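Local coordinates for protein imidazolonepropionase (PDB 2Q09) that catalyses the hydrolysis of imidazolone-5-propanoate to N-formimidoyl-L-glutamate, the third step of histidine degradation, at a mononuclear metal site, at residues A[219-222]-A[223-226]; A[242-245]-A[246-250]; A[251-254]-A[255-259]; A[331-334]-A[335-339]. All coordinates share one frame; numbering follows the deposited sequence.

Contact 1: residues A[219-222]-A[223-226]; sequences GFSL and AQTE
Gln224 turns back over Ser221, and the two residues exchange hydrogen bonds at the start of helix 222-234. The glutamine can be followed outward. Its CB lies 3.6 Å from Ser221 OG, and with CG anti to the carbonyl carbon (chi1 -59°) the chain heads toward the N-terminal end of the helix rather than running on with it. CG passes closer still, 3.2 Å from Ser221 OG. From there the chain is extended, and OE1 arrives at the backbone of Ser221, accepting from its N at 3.1 Å. The N-H points almost straight at the oxygen (166°) and meets it on a lone pair in the carbonyl plane. OE1 also approaches the ring of Phe220 obliquely, 3.8 Å from CD1. At the tip, NE2 is hydrogen-bonded to Asp188 of helix 187-204, whose Val191 touches both Phe220 and Gln224. In return, Gln224 N donates to Ser221 OG at 3.1 Å. The serine carbonyl is gripped as well: Thr225 N and Thr225 OG1 reach Ser221 O from opposite faces of its plane, the hydroxyl at 2.7 Å and well above that plane. Two first-turn N-H groups and the N-H of the N-cap residue are thus satisfied locally. This reciprocal exchange between an N-cap serine and the third residue after it is a capping box.

Contact 2: residues A[242-245]-A[246-250]; sequences HMDQ and LSNLG. With FE (Fe (III) ion), chain B; DI6 (3-[(4S)-2,5-dioxoimidazolidin-4-yl]propanoic acid), chain C.
At the C-terminal end of strand 238-243, where amidohydrolase barrels carry their metal site, the chain bends sharply and the carboxylate of Asp244 comes up against the amide of Asn248. Asp244 OD1 lies 3.0 Å from Asn248 CG, the two planes 35° apart; this is close packing without a hydrogen bond. The polar ends are satisfied outside the pair, Asp244 OD2 by Ser252 and Asn248 ND2 by Tyr268 O. Asp244 CA makes a nearly straight CA-H...O contact with Ser247 O, 3.3 Å away. Two waters bridge the turn: one links Asp244 N to Ser247 O, another Asp244 OD1 to Leu249 N. The other side of the bend faces the inhibitor. Gln245 is fully extended, with CG anti to the backbone N (chi1 -179°), which carries its amide to the dioxoimidazolidine ring. There OE1 accepts from inhibitor N1 at 2.9 Å while NE2 donates to inhibitor O2 at 2.9 Å, nearly straight (175°), a paired grip that fixes how the amide is turned. His242 NE2 binds iron at 2.3 Å. With His72, His74, Asp317 and a water it completes the mononuclear metal centre characteristic of this amidohydrolase active site.

Contact 3: residues A[251-254]-A[255-259]; sequences GSTL and AANFG
Gly251 opens the helix by offering its carbonyl to Ala255: Ala255 N sits 2.9 Å from Gly251 O. Next in line, Ser252 O receives Ala256 N at 3.0 Å. The methyl of Ala256 also rests 3.4 Å from Ser252 O, and it touches Ala276 and Leu277 of helix 271-280. At Thr253 the pattern gains a side chain. Thr253 O accepts from Asn257 N at 3.1 Å, and because Asn257 CG stands anti to its carbonyl carbon (chi1 -69°), the amide folds back over the same oxygen. Asn257 ND2 comes within 2.9 Å of Thr253 O but at an angle too poor for a hydrogen bond, and Thr253 CG2 runs alongside it. These turns form the short helix of a beta-alpha-beta unit between strands 238-243 and 262-265 of the barrel. It ends in a Schellman motif, with Gly259 at the C-prime position returning its N to Ala256 O while Ala260 N reaches Ala255 O. Leu254, last of the four, lies side by side with Phe258, its CD1 3.6 Å from Phe258 CE2. Leu254 O lies in the plane of the aromatic ring at its edge, 3.4 Å from Phe258 CD2, and takes a weak bond from Phe258 N. The ring also meets Tyr229 of helix 222-234 in an edge-to-face pair.

Contact 4: residues A[331-334]-A[335-339]; sequences AMNM and ACTLF
The amide of Asn333 lies side by side with Thr337, both pointing the same way from the helix, and its OD1 comes 3.5 Å from Thr337 OG1. Its other end, ND2, makes weak hydrogen bonds to the carbonyls of Ser387 and Tyr388. The second flat group, the ring of Phe339, packs on helix 288-293, meeting Phe291 edge-to-face and touching Pro288. The backbone of the helix adds its own bonds. Asn333 O is held twice by one residue: Thr337 N reaches it at 2.9 Å, nearly straight (171°), and Thr337 OG1 at 3.1 Å from above the carbonyl plane. Thr337 OG1 stands beside its own backbone N (chi1 -59°), which brings the hydroxyl back over the preceding turn. One step on, Leu338 N bonds Met334 O at 2.7 Å, and Leu338 CB packs against that same oxygen at 3.2 Å. The Leu338 CD1 methyl reaches Met334 CB at 4.2 Å. Met334, a selenomethionine with an extended chain, touches Pro288 and Tyr292 of helix 288-293. A threonine hydroxyl doubling the bond to the carbonyl four residues back is a familiar feature of alpha-helices, here in helix 328-339, which follows barrel strand 312-314.

How the contacts relate
Contacts 1, 2 and 3 form one cluster, their centres 11 to 12 Å apart. Leu222 and Leu254 join them: Leu222 CD1 lies 3.5 Å from Gly250 O, and Leu254 CD2 lies 3.5 Å from Leu222 O, so helices 222-234 and 251-257 pack against each other beside the loop of contact 2. Contact 2 meets the iron and the inhibitor directly, through His242 and Gln245, while its Met243 CG packs 3.2 Å from Ser252 N of contact 3. Contact 1 stands farther back, the side chain of Phe220 about 9 Å from the inhibitor. Contact 4 is separate, its nearest atoms about 10 Å from contact 2. The side chain of Ala331 is about 12 Å from the bound iron ion.

Contact 1: residues A[219-222]-A[223-226]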
loop_
_atom_site.group_PDB
_atom_site.type_symbol
_atom_site.label_atom_id
_atom_site.label_comp_id
_atom_site.label_asym_id
_atom_site.label_seq_id
_atom_site.Cartn_x
_atom_site.Cartn_y
_atom_site.Cartn_z
ATOM N N GLY A 219 -3.656 -20.219 6.732
ATOM C CA GLY A 219 -3.853 -19.608 5.433
ATOM C C GLY A 219 -3.584 -20.640 4.359
ATOM O O GLY A 219 -4.169 -21.724 4.377
ATOM N N PHE A 220 -2.702 -20.309 3.425
ATOM C CA PHE A 220 -2.358 -21.229 2.351
ATOM C C PHE A 220 -0.925 -21.705 2.528
ATOM O O PHE A 220 -0.050 -20.936 2.915
ATOM C CB PHE A 220 -2.544 -20.547 0.992
ATOM C CG PHE A 220 -3.982 -20.341 0.625
ATOM C CD1 PHE A 220 -4.674 -21.310 -0.093
ATOM C CD2 PHE A 220 -4.664 -19.211 1.060
ATOM C CE1 PHE A 220 -6.032 -21.162 -0.362
ATOM C CE2 PHE A 220 -6.023 -19.055 0.796
ATOM C CZ PHE A 220 -6.706 -20.033 0.084
ATOM N N SER A 221 -0.697 -22.986 2.265
ATOM C CA SER A 221 0.633 -23.570 2.407
ATOM C C SER A 221 1.598 -23.025 1.368
ATOM O O SER A 221 1.206 -22.321 0.437
ATOM C CB SER A 221 0.569 -25.092 2.275
ATOM O OG SER A 221 0.335 -25.472 0.930
ATOM N N LEU A 222 2.870 -23.361 1.542
ATOM C CA LEU A 222 3.919 -22.932 0.633
ATOM C C LEU A 222 3.661 -23.546 -0.747
ATOM O O LEU A 222 3.837 -22.894 -1.773
ATOM C CB LEU A 222 5.274 -23.384 1.181
ATOM C CG LEU A 222 6.561 -22.846 0.560
ATOM C CD1 LEU A 222 6.690 -21.349 0.835
ATOM C CD2 LEU A 222 7.743 -23.596 1.151
ATOM N N ALA A 223 3.231 -24.801 -0.763
ATOM C CA ALA A 223 2.949 -25.498 -2.015
ATOM C C ALA A 223 1.780 -24.852 -2.753
ATOM O O ALA A 223 1.855 -24.623 -3.956
ATOM C CB ALA A 223 2.652 -26.972 -1.739
ATOM N N GLN A 224 0.707 -24.558 -2.031
ATOM C CA GLN A 224 -0.460 -23.936 -2.641
ATOM C C GLN A 224 -0.122 -22.522 -3.091
ATOM O O GLN A 224 -0.668 -22.028 -4.077
ATOM C CB GLN A 224 -1.613 -23.913 -1.646
ATOM C CG GLN A 224 -2.007 -25.301 -1.175
ATOM C CD GLN A 224 -3.063 -25.272 -0.098
ATOM O OE1 GLN A 224 -2.943 -24.538 0.881
ATOM N NE2 GLN A 224 -4.102 -26.079 -0.266
ATOM N N THR A 225 0.776 -21.871 -2.364
ATOM C CA THR A 225 1.195 -20.517 -2.703
ATOM C C THR A 225 1.976 -20.556 -4.010
ATOM O O THR A 225 1.827 -19.685 -4.862
ATOM C CB THR A 225 2.092 -19.910 -1.592
ATOM O OG1 THR A 225 1.345 -19.799 -0.371
ATOM C CG2 THR A 225 2.589 -18.532 -2.003
ATOM N N GLU A 226 2.800 -21.584 -4.172
ATOM C CA GLU A 226 3.595 -21.721 -5.381
ATOM C C GLU A 226 2.718 -21.909 -6.610
ATOM O O GLU A 226 3.031 -21.395 -7.680
ATOM C CB GLU A 226 4.544 -22.904 -5.248
ATOM C CG GLU A 226 5.244 -23.266 -6.534
ATOM C CD GLU A 226 6.244 -24.377 -6.339
ATOM O OE1 GLU A 226 5.874 -25.408 -5.740
ATOM O OE2 GLU A 226 7.395 -24.222 -6.787
#

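Contact 2: residues A[242-245]-A[246-250]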
loop_
_atom_site.group_PDB
_atom_site.type_symbol
_atom_site.label_atom_id
_atom_site.label_comp_id
_atom_site.label_asym_id
_atom_site.label_seq_id
_atom_site.Cartn_x
_atom_site.Cartn_y
_atom_site.Cartn_z
ATOM N N HIS A 242 1.408 -12.006 1.742
ATOM C CA HIS A 242 1.276 -11.740 3.171
ATOM C C HIS A 242 2.138 -12.828 3.803
ATOM O O HIS A 242 1.685 -13.959 3.973
ATOM C CB HIS A 242 -0.176 -11.918 3.625
ATOM C CG HIS A 242 -1.061 -10.744 3.332
ATOM N ND1 HIS A 242 -1.359 -10.327 2.053
ATOM C CD2 HIS A 242 -1.742 -9.923 4.166
ATOM C CE1 HIS A 242 -2.193 -9.300 2.113
ATOM N NE2 HIS A 242 -2.442 -9.037 3.382
HETATM N N MSE A 243 3.379 -12.494 4.149
HETATM C CA MSE A 243 4.290 -13.490 4.708
HETATM C C MSE A 243 4.750 -13.332 6.152
HETATM O O MSE A 243 4.876 -12.220 6.676
HETATM C CB MSE A 243 5.539 -13.583 3.831
HETATM C CG MSE A 243 5.689 -14.907 3.108
HETATM SE SE MSE A 243 4.206 -15.219 1.935
HETATM C CE MSE A 243 4.729 -14.039 0.535
ATOM N N ASP A 244 4.998 -14.479 6.777
ATOM C CA ASP A 244 5.499 -14.550 8.144
ATOM C C ASP A 244 4.813 -13.658 9.173
ATOM O O ASP A 244 5.479 -13.072 10.031
ATOM C CB ASP A 244 7.002 -14.251 8.142
ATOM C CG ASP A 244 7.778 -15.161 7.204
ATOM O OD1 ASP A 244 7.582 -16.392 7.275
ATOM O OD2 ASP A 244 8.589 -14.648 6.400
ATOM N N GLN A 245 3.491 -13.551 9.096
ATOM C CA GLN A 245 2.762 -12.731 10.056
ATOM C C GLN A 245 2.521 -13.502 11.358
ATOM O O GLN A 245 2.659 -12.944 12.448
ATOM C CB GLN A 245 1.422 -12.270 9.465
ATOM C CG GLN A 245 0.597 -11.388 10.394
ATOM C CD GLN A 245 -0.762 -11.025 9.810
ATOM O OE1 GLN A 245 -1.300 -11.745 8.971
ATOM N NE2 GLN A 245 -1.326 -9.910 10.265
ATOM N N LEU A 246 2.159 -14.781 11.236
ATOM C CA LEU A 246 1.890 -15.611 12.408
ATOM C C LEU A 246 2.940 -16.708 12.607
ATOM O O LEU A 246 3.145 -17.182 13.725
ATOM C CB LEU A 246 0.492 -16.243 12.301
ATOM C CG LEU A 246 -0.702 -15.295 12.101
ATOM C CD1 LEU A 246 -1.983 -16.102 11.980
ATOM C CD2 LEU A 246 -0.792 -14.311 13.260
ATOM N N SER A 247 3.588 -17.120 11.519
ATOM C CA SER A 247 4.631 -18.139 11.584
ATOM C C SER A 247 5.423 -18.133 10.286
ATOM O O SER A 247 4.993 -17.555 9.293
ATOM C CB SER A 247 4.030 -19.533 11.818
ATOM O OG SER A 247 3.528 -20.096 10.623
ATOM N N ASN A 248 6.584 -18.777 10.294
ATOM C CA ASN A 248 7.423 -18.829 9.103
ATOM C C ASN A 248 7.303 -20.184 8.413
ATOM O O ASN A 248 7.634 -21.217 8.995
ATOM C CB ASN A 248 8.889 -18.572 9.471
ATOM C CG ASN A 248 9.743 -18.260 8.259
ATOM O OD1 ASN A 248 9.682 -18.959 7.251
ATOM N ND2 ASN A 248 10.546 -17.208 8.353
ATOM N N LEU A 249 6.817 -20.173 7.176
ATOM C CA LEU A 249 6.679 -21.399 6.404
ATOM C C LEU A 249 7.687 -21.397 5.262
ATOM O O LEU A 249 7.776 -22.365 4.496
ATOM C CB LEU A 249 5.262 -21.520 5.829
ATOM C CG LEU A 249 4.087 -21.615 6.806
ATOM C CD1 LEU A 249 2.790 -21.759 6.018
ATOM C CD2 LEU A 249 4.271 -22.803 7.737
ATOM N N GLY A 250 8.449 -20.311 5.159
ATOM C CA GLY A 250 9.436 -20.186 4.101
ATOM C C GLY A 250 8.858 -19.427 2.924
ATOM O O GLY A 250 9.437 -19.395 1.844
HETATM FE FE FE B . -3.183 -7.104 4.452
HETATM N N1 DI6 C . -3.593 -10.731 7.561
HETATM C C2 DI6 C . -4.269 -9.762 8.214
HETATM O O2 DI6 C . -3.966 -9.240 9.272
HETATM C C3 DI6 C . -5.502 -9.441 7.335
HETATM N N4 DI6 C . -5.332 -10.380 6.204
HETATM C C5 DI6 C . -4.201 -11.080 6.419
HETATM O O5 DI6 C . -3.772 -11.931 5.652
HETATM C C6 DI6 C . -6.795 -9.682 8.101
HETATM C C7 DI6 C . -8.043 -9.378 7.269
HETATM C C8 DI6 C . -9.377 -9.598 7.998
HETATM O O9 DI6 C . -10.395 -9.078 7.501
HETATM O O10 DI6 C . -9.424 -10.277 9.056
HETATM O O HOH W 1 3.974 -17.356 6.714
HETATM O O HOH W 2 9.535 -16.943 5.097
HETATM O O HOH W 3 6.349 -18.003 5.739
HETATM O O HOH W 4 -3.110 -7.821 6.784
#

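Contact 3: residues A[251-254]-A[255-259]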
loop_
_atom_site.group_PDB
_atom_site.type_symbol
_atom_site.label_atom_id
_atom_site.label_comp_id
_atom_site.label_asym_id
_atom_site.label_seq_id
_atom_site.Cartn_x
_atom_site.Cartn_y
_atom_site.Cartn_z
ATOM N N GLY A 251 7.703 -18.809 3.145
ATOM C CA GLY A 251 7.035 -18.058 2.100
ATOM C C GLY A 251 7.833 -16.909 1.516
ATOM O O GLY A 251 7.800 -16.683 0.309
ATOM N N SER A 252 8.550 -16.173 2.358
ATOM C CA SER A 252 9.332 -15.044 1.873
ATOM C C SER A 252 10.397 -15.490 0.871
ATOM O O SER A 252 10.661 -14.798 -0.106
ATOM C CB SER A 252 9.983 -14.307 3.045
ATOM O OG SER A 252 9.005 -13.642 3.824
ATOM N N THR A 253 11.011 -16.645 1.113
ATOM C CA THR A 253 12.037 -17.155 0.202
ATOM C C THR A 253 11.425 -17.599 -1.121
ATOM O O THR A 253 12.038 -17.457 -2.178
ATOM C CB THR A 253 12.803 -18.338 0.829
ATOM O OG1 THR A 253 13.518 -17.880 1.985
ATOM C CG2 THR A 253 13.788 -18.932 -0.175
ATOM N N LEU A 254 10.213 -18.137 -1.063
ATOM C CA LEU A 254 9.525 -18.577 -2.271
ATOM C C LEU A 254 9.186 -17.352 -3.114
ATOM O O LEU A 254 9.443 -17.314 -4.322
ATOM C CB LEU A 254 8.243 -19.324 -1.903
ATOM C CG LEU A 254 7.304 -19.695 -3.056
ATOM C CD1 LEU A 254 7.989 -20.670 -4.007
ATOM C CD2 LEU A 254 6.036 -20.308 -2.482
ATOM N N ALA A 255 8.607 -16.348 -2.465
ATOM C CA ALA A 255 8.235 -15.114 -3.140
ATOM C C ALA A 255 9.459 -14.470 -3.777
ATOM O O ALA A 255 9.401 -13.994 -4.913
ATOM C CB ALA A 255 7.584 -14.150 -2.146
ATOM N N ALA A 256 10.571 -14.459 -3.048
ATOM C CA ALA A 256 11.800 -13.874 -3.569
ATOM C C ALA A 256 12.265 -14.623 -4.817
ATOM O O ALA A 256 12.791 -14.020 -5.751
ATOM C CB ALA A 256 12.893 -13.900 -2.499
ATOM N N ASN A 257 12.072 -15.939 -4.836
ATOM C CA ASN A 257 12.482 -16.743 -5.982
ATOM C C ASN A 257 11.584 -16.516 -7.187
ATOM O O ASN A 257 11.942 -16.850 -8.312
ATOM C CB ASN A 257 12.493 -18.228 -5.623
ATOM C CG ASN A 257 13.594 -18.579 -4.645
ATOM O OD1 ASN A 257 14.684 -18.007 -4.689
ATOM N ND2 ASN A 257 13.327 -19.534 -3.763
ATOM N N PHE A 258 10.414 -15.938 -6.943
ATOM C CA PHE A 258 9.459 -15.644 -8.000
ATOM C C PHE A 258 9.544 -14.177 -8.405
ATOM O O PHE A 258 8.748 -13.703 -9.212
ATOM C CB PHE A 258 8.037 -15.980 -7.533
ATOM C CG PHE A 258 7.577 -17.356 -7.933
ATOM C CD1 PHE A 258 7.075 -17.592 -9.209
ATOM C CD2 PHE A 258 7.657 -18.420 -7.040
ATOM C CE1 PHE A 258 6.664 -18.864 -9.593
ATOM C CE2 PHE A 258 7.249 -19.701 -7.416
ATOM C CZ PHE A 258 6.747 -19.920 -8.699
ATOM N N GLY A 259 10.515 -13.463 -7.839
ATOM C CA GLY A 259 10.677 -12.057 -8.162
ATOM C C GLY A 259 9.541 -11.199 -7.626
ATOM O O GLY A 259 9.094 -10.262 -8.289
#

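Contact 4: residues A[331-334]-A[335-339]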
loop_
_atom_site.group_PDB
_atom_site.type_symbol
_atom_site.label_atom_id
_atom_site.label_comp_id
_atom_site.label_asym_id
_atom_site.label_seq_id
_atom_site.Cartn_x
_atom_site.Cartn_y
_atom_site.Cartn_z
ATOM N N ALA A 331 0.257 5.174 10.541
ATOM C CA ALA A 331 1.095 3.998 10.332
ATOM C C ALA A 331 2.570 4.386 10.401
ATOM O O ALA A 331 3.405 3.638 10.915
ATOM C CB ALA A 331 0.787 3.359 8.976
HETATM N N MSE A 332 2.889 5.557 9.860
HETATM C CA MSE A 332 4.266 6.046 9.880
HETATM C C MSE A 332 4.686 6.294 11.332
HETATM O O MSE A 332 5.798 5.946 11.745
HETATM C CB MSE A 332 4.366 7.344 9.074
HETATM C CG MSE A 332 4.082 7.149 7.580
HETATM SE SE MSE A 332 3.855 8.803 6.624
HETATM C CE MSE A 332 5.763 9.315 6.536
ATOM N N ASN A 333 3.791 6.911 12.096
ATOM C CA ASN A 333 4.055 7.198 13.502
ATOM C C ASN A 333 4.274 5.884 14.257
ATOM O O ASN A 333 5.174 5.771 15.089
ATOM C CB ASN A 333 2.877 7.973 14.096
ATOM C CG ASN A 333 3.111 8.401 15.528
ATOM O OD1 ASN A 333 3.071 7.585 16.453
ATOM N ND2 ASN A 333 3.366 9.695 15.719
HETATM N N MSE A 334 3.456 4.883 13.949
HETATM C CA MSE A 334 3.593 3.594 14.613
HETATM C C MSE A 334 4.846 2.838 14.186
HETATM O O MSE A 334 5.443 2.141 15.000
HETATM C CB MSE A 334 2.348 2.734 14.390
HETATM C CG MSE A 334 1.137 3.254 15.136
HETATM SE SE MSE A 334 -0.378 2.039 15.082
HETATM C CE MSE A 334 -1.571 3.015 16.275
ATOM N N ALA A 335 5.242 2.961 12.923
ATOM C CA ALA A 335 6.455 2.291 12.466
ATOM C C ALA A 335 7.626 2.827 13.296
ATOM O O ALA A 335 8.508 2.074 13.698
ATOM C CB ALA A 335 6.693 2.569 10.985
ATOM N N CYS A 336 7.616 4.128 13.562
ATOM C CA CYS A 336 8.682 4.744 14.345
ATOM C C CYS A 336 8.597 4.320 15.806
ATOM O O CYS A 336 9.557 3.809 16.376
ATOM C CB CYS A 336 8.597 6.272 14.270
ATOM S SG CYS A 336 8.993 6.987 12.654
ATOM N N THR A 337 7.427 4.520 16.404
ATOM C CA THR A 337 7.226 4.208 17.814
ATOM C C THR A 337 7.281 2.720 18.167
ATOM O O THR A 337 7.914 2.350 19.158
ATOM C CB THR A 337 5.877 4.774 18.313
ATOM O OG1 THR A 337 5.858 6.196 18.130
ATOM C CG2 THR A 337 5.676 4.453 19.799
ATOM N N LEU A 338 6.646 1.877 17.362
ATOM C CA LEU A 338 6.603 0.450 17.647
ATOM C C LEU A 338 7.733 -0.367 17.038
ATOM O O LEU A 338 8.203 -1.323 17.658
ATOM C CB LEU A 338 5.263 -0.137 17.182
ATOM C CG LEU A 338 3.991 0.449 17.796
ATOM C CD1 LEU A 338 2.771 -0.286 17.223
ATOM C CD2 LEU A 338 4.038 0.286 19.315
ATOM N N PHE A 339 8.159 -0.017 15.828
ATOM C CA PHE A 339 9.217 -0.781 15.170
ATOM C C PHE A 339 10.573 -0.096 15.220
ATOM O O PHE A 339 11.565 -0.646 14.744
ATOM C CB PHE A 339 8.836 -1.081 13.717
ATOM C CG PHE A 339 7.639 -1.989 13.572
ATOM C CD1 PHE A 339 7.202 -2.769 14.641
ATOM C CD2 PHE A 339 6.973 -2.093 12.359
ATOM C CE1 PHE A 339 6.128 -3.650 14.502
ATOM C CE2 PHE A 339 5.899 -2.967 12.196
ATOM C CZ PHE A 339 5.469 -3.750 13.272
#